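Local structure of RagB/SusD domain protein (Flavobacterium johnsoniae, 5J5U) at residues R36-H48 / A54-D66. The protein probably binds chitin-derived glycans at the cell surface as a SusD-like partner in a chitin utilization system. Sequence-based numbering, arbitrary orientation.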
ATOM      1  N   ARG A  36      -9.768  -8.400  -2.934  1.00 11.71           N
ATOM      2  CA  ARG A  36      -9.088  -9.148  -3.990  1.00 12.42           C
ATOM      3  C   ARG A  36      -7.654  -8.641  -4.277  1.00 11.75           C
ATOM      4  O   ARG A  36      -6.725  -9.430  -4.409  1.00  9.82           O
ATOM      5  CB  ARG A  36      -9.936  -9.113  -5.261  1.00 12.42           C
ATOM      6  CG  ARG A  36     -11.221  -9.932  -5.148  1.00 11.92           C
ATOM      7  CD  ARG A  36     -12.275  -9.536  -6.204  1.00 15.43           C
ATOM      8  NE  ARG A  36     -13.460 -10.399  -6.112  1.00 17.77           N
ATOM      9  CZ  ARG A  36     -14.413 -10.270  -5.192  1.00 17.15           C
ATOM     10  NH1 ARG A  36     -14.339  -9.303  -4.289  1.00 17.62           N
ATOM     11  NH2 ARG A  36     -15.436 -11.109  -5.166  1.00 14.87           N
ATOM     12  N   THR A  37      -7.464  -7.328  -4.327  1.00 12.86           N
ATOM     13  CA  THR A  37      -6.164  -6.789  -4.707  1.00 12.36           C
ATOM     14  C   THR A  37      -5.254  -6.529  -3.517  1.00 10.33           C
ATOM     15  O   THR A  37      -4.059  -6.784  -3.591  1.00  9.92           O
ATOM     16  CB  THR A  37      -6.308  -5.474  -5.489  1.00 13.53           C
ATOM     17  OG1 THR A  37      -7.347  -5.611  -6.456  1.00  9.87           O
ATOM     18  CG2 THR A  37      -5.007  -5.156  -6.206  1.00 13.13           C
ATOM     19  N   ASN A  38      -5.826  -6.025  -2.429  1.00 13.02           N
ATOM     20  CA  ASN A  38      -5.077  -5.745  -1.200  1.00 13.01           C
ATOM     21  C   ASN A  38      -4.851  -7.027  -0.388  1.00 15.26           C
ATOM     22  O   ASN A  38      -3.697  -7.485  -0.229  1.00 14.54           O
ATOM     23  CB  ASN A  38      -5.832  -4.678  -0.364  1.00 11.44           C
ATOM     24  CG  ASN A  38      -5.117  -4.280   0.952  1.00 14.73           C
ATOM     25  OD1 ASN A  38      -4.062  -4.806   1.327  1.00 15.05           O
ATOM     26  ND2 ASN A  38      -5.724  -3.336   1.659  1.00 14.47           N
ATOM     27  N   LEU A  39      -5.949  -7.622   0.080  1.00 14.60           N
ATOM     28  CA  LEU A  39      -5.865  -8.769   0.973  1.00 13.45           C
ATOM     29  C   LEU A  39      -5.326 -10.018   0.276  1.00 11.55           C
ATOM     30  O   LEU A  39      -4.299 -10.523   0.650  1.00  8.69           O
ATOM     31  CB  LEU A  39      -7.248  -9.075   1.595  1.00 15.62           C
ATOM     32  CG  LEU A  39      -7.382 -10.166   2.686  1.00 14.45           C
ATOM     33  CD1 LEU A  39      -6.199 -10.152   3.640  1.00 13.24           C
ATOM     34  CD2 LEU A  39      -8.686 -10.054   3.487  1.00 17.00           C
ATOM     35  N   ILE A  40      -6.012 -10.497  -0.749  1.00 14.29           N
ATOM     36  CA  ILE A  40      -5.691 -11.804  -1.307  1.00 13.64           C
ATOM     37  C   ILE A  40      -4.395 -11.797  -2.104  1.00 10.78           C
ATOM     38  O   ILE A  40      -3.458 -12.515  -1.753  1.00  9.31           O
ATOM     39  CB  ILE A  40      -6.843 -12.349  -2.212  1.00 10.70           C
ATOM     40  CG1 ILE A  40      -8.049 -12.735  -1.367  1.00 13.79           C
ATOM     41  CG2 ILE A  40      -6.354 -13.552  -3.009  1.00  8.36           C
ATOM     42  CD1 ILE A  40      -9.341 -12.907  -2.164  1.00 14.09           C
ATOM     43  N   TYR A  41      -4.324 -11.017  -3.175  1.00  9.75           N
ATOM     44  CA  TYR A  41      -3.135 -11.112  -4.032  1.00 12.92           C
ATOM     45  C   TYR A  41      -1.934 -10.313  -3.484  1.00 14.53           C
ATOM     46  O   TYR A  41      -0.894 -10.922  -3.211  1.00  8.73           O
ATOM     47  CB  TYR A  41      -3.447 -10.685  -5.463  1.00 11.43           C
ATOM     48  CG  TYR A  41      -3.966 -11.812  -6.343  1.00 14.88           C
ATOM     49  CD1 TYR A  41      -3.573 -13.126  -6.140  1.00 11.48           C
ATOM     50  CD2 TYR A  41      -4.872 -11.555  -7.365  1.00 13.21           C
ATOM     51  CE1 TYR A  41      -4.057 -14.152  -6.942  1.00 11.29           C
ATOM     52  CE2 TYR A  41      -5.355 -12.569  -8.184  1.00 11.39           C
ATOM     53  CZ  TYR A  41      -4.955 -13.863  -7.964  1.00 13.34           C
ATOM     54  OH  TYR A  41      -5.457 -14.859  -8.763  1.00 15.16           O
ATOM     55  N   SER A  42      -2.045  -8.992  -3.293  1.00 11.54           N
ATOM     56  CA  SER A  42      -0.861  -8.244  -2.772  1.00 13.73           C
ATOM     57  C   SER A  42      -0.430  -8.800  -1.423  1.00 13.20           C
ATOM     58  O   SER A  42       0.748  -9.102  -1.220  1.00  7.58           O
ATOM     59  CB  SER A  42      -1.131  -6.736  -2.628  1.00 10.96           C
ATOM     60  OG  SER A  42      -1.241  -6.105  -3.886  1.00 14.23           O
ATOM     61  N   GLY A  43      -1.418  -8.958  -0.534  1.00  9.61           N
ATOM     62  CA  GLY A  43      -1.216  -9.479   0.800  1.00 10.49           C
ATOM     63  C   GLY A  43      -0.641 -10.880   0.859  1.00 12.74           C
ATOM     64  O   GLY A  43       0.166 -11.174   1.742  1.00  9.71           O
ATOM     65  N   GLY A  44      -1.055 -11.754  -0.049  1.00  7.11           N
ATOM     66  CA  GLY A  44      -0.465 -13.074  -0.090  1.00 10.16           C
ATOM     67  C   GLY A  44       0.915 -13.081  -0.749  1.00 12.91           C
ATOM     68  O   GLY A  44       1.814 -13.801  -0.308  1.00 11.35           O
ATOM     69  N   PHE A  45       1.084 -12.279  -1.806  1.00 11.00           N
ATOM     70  CA  PHE A  45       2.349 -12.214  -2.547  1.00 12.01           C
ATOM     71  C   PHE A  45       3.484 -11.776  -1.608  1.00 11.81           C
ATOM     72  O   PHE A  45       4.575 -12.332  -1.638  1.00 10.24           O
ATOM     73  CB  PHE A  45       2.292 -11.227  -3.732  1.00  7.40           C
ATOM     74  CG  PHE A  45       1.386 -11.631  -4.864  1.00  9.62           C
ATOM     75  CD1 PHE A  45       0.820 -12.896  -4.933  1.00 10.63           C
ATOM     76  CD2 PHE A  45       1.119 -10.724  -5.888  1.00 13.90           C
ATOM     77  CE1 PHE A  45      -0.010 -13.250  -5.985  1.00 13.61           C
ATOM     78  CE2 PHE A  45       0.282 -11.061  -6.951  1.00 13.27           C
ATOM     79  CZ  PHE A  45      -0.278 -12.330  -7.001  1.00 14.64           C
ATOM     80  N   VAL A  46       3.226 -10.758  -0.795  1.00  9.67           N
ATOM     81  CA  VAL A  46       4.299 -10.193   0.012  1.00 11.64           C
ATOM     82  C   VAL A  46       4.270 -10.805   1.444  1.00 14.10           C
ATOM     83  O   VAL A  46       5.006 -10.390   2.320  1.00 12.50           O
ATOM     84  CB  VAL A  46       4.204  -8.638   0.019  1.00 10.30           C
ATOM     85  CG1 VAL A  46       3.220  -8.133   1.107  1.00 12.71           C
ATOM     86  CG2 VAL A  46       5.569  -8.014   0.166  1.00  8.27           C
ATOM     87  N   GLN A  47       3.449 -11.845   1.621  1.00 16.51           N
ATOM     88  CA  GLN A  47       3.418 -12.645   2.829  1.00 12.85           C
ATOM     89  C   GLN A  47       3.144 -11.803   4.079  1.00 16.38           C
ATOM     90  O   GLN A  47       3.741 -12.005   5.143  1.00 15.50           O
ATOM     91  CB  GLN A  47       4.719 -13.430   2.955  1.00 10.77           C
ATOM     92  CG  GLN A  47       4.985 -14.305   1.739  1.00 10.21           C
ATOM     93  CD  GLN A  47       6.181 -15.283   1.909  1.00 17.60           C
ATOM     94  OE1 GLN A  47       7.097 -15.048   2.708  1.00 14.01           O
ATOM     95  NE2 GLN A  47       6.168 -16.371   1.135  1.00 13.74           N
ATOM     96  N   HIS A  48       2.232 -10.847   3.931  1.00 11.81           N
ATOM     97  CA  HIS A  48       1.616 -10.208   5.066  1.00 10.92           C
ATOM     98  C   HIS A  48       0.682 -11.216   5.775  1.00 15.23           C
ATOM     99  O   HIS A  48       0.604 -11.241   7.009  1.00 14.82           O
ATOM    100  CB  HIS A  48       0.819  -8.982   4.621  1.00  9.64           C
ATOM    101  CG  HIS A  48       1.630  -7.726   4.553  1.00 12.71           C
ATOM    102  ND1 HIS A  48       1.144  -6.559   3.998  1.00 13.77           N
ATOM    103  CD2 HIS A  48       2.891  -7.453   4.951  1.00 11.09           C
ATOM    104  CE1 HIS A  48       2.072  -5.619   4.073  1.00 12.37           C
ATOM    105  NE2 HIS A  48       3.143  -6.141   4.641  1.00 10.28           N
ATOM    106  N   ALA A  54      -9.179 -18.190   0.697  1.00 11.77           N
ATOM    107  CA  ALA A  54      -8.956 -17.297  -0.443  1.00 15.47           C
ATOM    108  C   ALA A  54      -7.495 -16.790  -0.535  1.00 12.57           C
ATOM    109  O   ALA A  54      -6.837 -16.861  -1.600  1.00  8.73           O
ATOM    110  CB  ALA A  54      -9.931 -16.122  -0.361  1.00 14.68           C
ATOM    111  N   VAL A  55      -6.975 -16.306   0.582  1.00 10.54           N
ATOM    112  CA  VAL A  55      -5.653 -15.688   0.553  1.00 11.44           C
ATOM    113  C   VAL A  55      -4.577 -16.753   0.279  1.00 10.30           C
ATOM    114  O   VAL A  55      -3.721 -16.575  -0.590  1.00  6.87           O
ATOM    115  CB  VAL A  55      -5.372 -14.912   1.870  1.00 13.58           C
ATOM    116  CG1 VAL A  55      -3.990 -14.366   1.876  1.00 12.06           C
ATOM    117  CG2 VAL A  55      -6.384 -13.756   2.057  1.00 12.73           C
ATOM    118  N   THR A  56      -4.664 -17.878   0.977  1.00  9.09           N
ATOM    119  CA  THR A  56      -3.655 -18.918   0.859  1.00 10.88           C
ATOM    120  C   THR A  56      -3.701 -19.601  -0.490  1.00 12.30           C
ATOM    121  O   THR A  56      -2.650 -19.779  -1.144  1.00  9.14           O
ATOM    122  CB  THR A  56      -3.803 -20.029   1.921  1.00 12.34           C
ATOM    123  OG1 THR A  56      -3.987 -19.448   3.210  1.00 14.62           O
ATOM    124  CG2 THR A  56      -2.559 -20.936   1.916  1.00  9.90           C
ATOM    125  N   GLU A  57      -4.914 -19.990  -0.888  1.00  9.20           N
ATOM    126  CA  GLU A  57      -5.105 -20.752  -2.115  1.00 10.61           C
ATOM    127  C   GLU A  57      -4.703 -19.937  -3.323  1.00 12.15           C
ATOM    128  O   GLU A  57      -4.015 -20.469  -4.198  1.00 11.66           O
ATOM    129  CB  GLU A  57      -6.549 -21.238  -2.251  1.00 11.30           C
ATOM    130  CG  GLU A  57      -6.876 -21.951  -3.576  1.00 13.88           C
ATOM    131  CD  GLU A  57      -6.234 -23.351  -3.714  1.00 16.30           C
ATOM    132  OE1 GLU A  57      -5.394 -23.739  -2.881  1.00 17.11           O
ATOM    133  OE2 GLU A  57      -6.574 -24.073  -4.668  1.00 17.10           O
ATOM    134  N   TYR A  58      -5.060 -18.650  -3.352  1.00  9.50           N
ATOM    135  CA  TYR A  58      -4.776 -17.864  -4.558  1.00 12.31           C
ATOM    136  C   TYR A  58      -3.596 -16.895  -4.393  1.00 11.48           C
ATOM    137  O   TYR A  58      -2.733 -16.843  -5.287  1.00 12.89           O
ATOM    138  CB  TYR A  58      -6.041 -17.120  -5.011  1.00  8.66           C
ATOM    139  CG  TYR A  58      -7.183 -18.092  -5.229  1.00 12.18           C
ATOM    140  CD1 TYR A  58      -7.187 -18.950  -6.326  1.00 13.55           C
ATOM    141  CD2 TYR A  58      -8.220 -18.212  -4.303  1.00 12.86           C
ATOM    142  CE1 TYR A  58      -8.201 -19.860  -6.523  1.00 12.44           C
ATOM    143  CE2 TYR A  58      -9.253 -19.135  -4.496  1.00 14.71           C
ATOM    144  CZ  TYR A  58      -9.231 -19.956  -5.613  1.00 13.08           C
ATOM    145  OH  TYR A  58     -10.235 -20.874  -5.825  1.00 20.92           O
ATOM    146  N   GLY A  59      -3.527 -16.164  -3.274  1.00  6.46           N
ATOM    147  CA  GLY A  59      -2.447 -15.208  -3.075  1.00  9.02           C
ATOM    148  C   GLY A  59      -1.115 -15.800  -2.588  1.00 13.57           C
ATOM    149  O   GLY A  59      -0.041 -15.460  -3.045  1.00 13.05           O
ATOM    150  N   SER A  60      -1.194 -16.701  -1.634  1.00 11.71           N
ATOM    151  CA  SER A  60      -0.001 -17.244  -1.029  1.00 13.55           C
ATOM    152  C   SER A  60       0.698 -18.251  -1.970  1.00 15.29           C
ATOM    153  O   SER A  60       1.900 -18.169  -2.186  1.00 10.97           O
ATOM    154  CB  SER A  60      -0.380 -17.891   0.304  1.00 11.82           C
ATOM    155  OG  SER A  60       0.732 -17.970   1.148  1.00 17.43           O
ATOM    156  N   LYS A  61      -0.076 -19.163  -2.562  1.00 15.71           N
ATOM    157  CA  LYS A  61       0.492 -20.208  -3.426  1.00 15.40           C
ATOM    158  C   LYS A  61       0.599 -19.823  -4.918  1.00 14.15           C
ATOM    159  O   LYS A  61       1.259 -20.528  -5.672  1.00 12.88           O
ATOM    160  CB  LYS A  61      -0.336 -21.488  -3.304  1.00 13.16           C
ATOM    161  CG  LYS A  61      -0.341 -22.080  -1.924  1.00 16.09           C
ATOM    162  CD  LYS A  61      -0.892 -23.505  -1.918  1.00 19.70           C
ATOM    163  CE  LYS A  61      -2.340 -23.585  -2.318  1.00 20.69           C
ATOM    164  NZ  LYS A  61      -2.897 -24.981  -2.129  1.00 23.75           N
ATOM    165  N   PHE A  62      -0.035 -18.714  -5.316  1.00 11.11           N
ATOM    166  CA  PHE A  62      -0.062 -18.200  -6.702  1.00 11.76           C
ATOM    167  C   PHE A  62      -0.973 -19.009  -7.656  1.00 11.12           C
ATOM    168  O   PHE A  62      -0.521 -19.835  -8.436  1.00 12.80           O
ATOM    169  CB  PHE A  62       1.358 -18.120  -7.282  1.00 13.70           C
ATOM    170  CG  PHE A  62       2.368 -17.514  -6.326  1.00 15.72           C
ATOM    171  CD1 PHE A  62       1.985 -16.508  -5.430  1.00 11.20           C
ATOM    172  CD2 PHE A  62       3.693 -17.955  -6.321  1.00 13.48           C
ATOM    173  CE1 PHE A  62       2.889 -15.954  -4.559  1.00 11.14           C
ATOM    174  CE2 PHE A  62       4.615 -17.415  -5.461  1.00 10.57           C
ATOM    175  CZ  PHE A  62       4.222 -16.410  -4.560  1.00 11.54           C
ATOM    176  N   LYS A  63      -2.267 -18.753  -7.574  1.00 13.62           N
ATOM    177  CA  LYS A  63      -3.224 -19.314  -8.507  1.00 12.66           C
ATOM    178  C   LYS A  63      -4.068 -18.178  -9.111  1.00 11.30           C
ATOM    179  O   LYS A  63      -4.456 -17.246  -8.408  1.00  8.77           O
ATOM    180  CB  LYS A  63      -4.121 -20.348  -7.819  1.00 10.53           C
ATOM    181  CG  LYS A  63      -3.399 -21.573  -7.345  1.00 13.10           C
ATOM    182  CD  LYS A  63      -4.375 -22.658  -6.926  1.00 15.03           C
ATOM    183  CE  LYS A  63      -3.636 -23.848  -6.336  1.00 14.33           C
ATOM    184  NZ  LYS A  63      -4.599 -24.892  -5.948  1.00 18.41           N
ATOM    185  N   LYS A  64      -4.322 -18.249 -10.414  1.00 12.72           N
ATOM    186  CA  LYS A  64      -5.030 -17.188 -11.123  1.00 16.03           C
ATOM    187  C   LYS A  64      -6.529 -17.308 -11.028  1.00 14.87           C
ATOM    188  O   LYS A  64      -7.084 -18.385 -11.227  1.00 15.17           O
ATOM    189  CB  LYS A  64      -4.657 -17.175 -12.610  1.00 16.07           C
ATOM    190  CG  LYS A  64      -3.204 -17.060 -12.878  1.00 18.91           C
ATOM    191  CD  LYS A  64      -2.977 -16.344 -14.193  1.00 22.84           C
ATOM    192  CE  LYS A  64      -3.237 -17.237 -15.381  1.00 29.00           C
ATOM    193  NZ  LYS A  64      -2.618 -16.672 -16.627  1.00 40.86           N
ATOM    194  N   VAL A  65      -7.167 -16.184 -10.730  1.00 14.83           N
ATOM    195  CA  VAL A  65      -8.619 -16.009 -10.869  1.00 14.60           C
ATOM    196  C   VAL A  65      -8.766 -14.647 -11.536  1.00 16.43           C
ATOM    197  O   VAL A  65      -8.336 -13.620 -10.962  1.00 17.29           O
ATOM    198  CB  VAL A  65      -9.379 -16.026  -9.511  1.00 18.27           C
ATOM    199  CG1 VAL A  65     -10.889 -15.973  -9.740  1.00 14.30           C
ATOM    200  CG2 VAL A  65      -9.023 -17.264  -8.691  1.00 14.18           C
ATOM    201  N   ASP A  66      -9.314 -14.642 -12.748  1.00 13.53           N
ATOM    202  CA  ASP A  66      -9.430 -13.424 -13.563  1.00 17.02           C
ATOM    203  C   ASP A  66     -10.070 -12.285 -12.796  1.00 13.67           C
ATOM    204  O   ASP A  66      -9.604 -11.163 -12.835  1.00 14.87           O
ATOM    205  CB  ASP A  66     -10.245 -13.681 -14.845  1.00 11.25           C
ATOM    206  CG  ASP A  66      -9.551 -14.617 -15.801  1.00 11.35           C
ATOM    207  OD1 ASP A  66      -8.318 -14.789 -15.676  1.00 15.84           O
ATOM    208  OD2 ASP A  66     -10.238 -15.187 -16.686  1.00 14.85           O
TER
HETATM  209  O   HOH W   1       3.389 -16.281  -1.019  1.00  8.63           O
HETATM  210  O   HOH W   2       1.512 -15.535   1.997  1.00 13.51           O
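Gly44 and Gly59 bring helix 36-45 and helix 54-60 together: their axes come within 7.5 Å and cross at -62°, with the CA atoms of the two glycines 4.2 Å apart. A CB on either one would run into the other helix's backbone. At this spacing Gly59 CA points its hydrogen at Ile40 O, a CA-H...O contact of 3.2 Å. Ile40 itself is a knob in the hole formed by Ala54, Val55, Tyr58 and Gly59: CD1 reaches Ala54 CB, while CG2, anti to the backbone N, rests against Ala54 O. Val55 CG2 fills in beside it and also touches Leu39 CG, the two side chains crossing at roughly a right angle. This glycine-lined crossing joins consecutive helices of the largely helical SusD-like fold, with the short strand 49-50 in the connection between them. Tyr41 reaches past helix 54-60 to the loop that follows. Its OH donates to Lys63 O at 2.6 Å, in the carbonyl plane and on a lone pair, and accepts from Val65 N at 2.9 Å, a bent bond of 140°. Tyr58 O lies in the ring plane, at its edge. A phenylalanine here would probably leave Lys63 O and Val65 N without this shared partner and the loop less firmly tied to the helix. Phe45 brings CD1 to within 3.3 Å of Gly59 O at its ring edge, and the same atom meets Phe62 CE1, the ring planes inclined at 72°. Two waters donate to Gly44 O; one also donates to Ser60 O, the other accepts from Ser60 OG, whose strongest polar partner is Gly305.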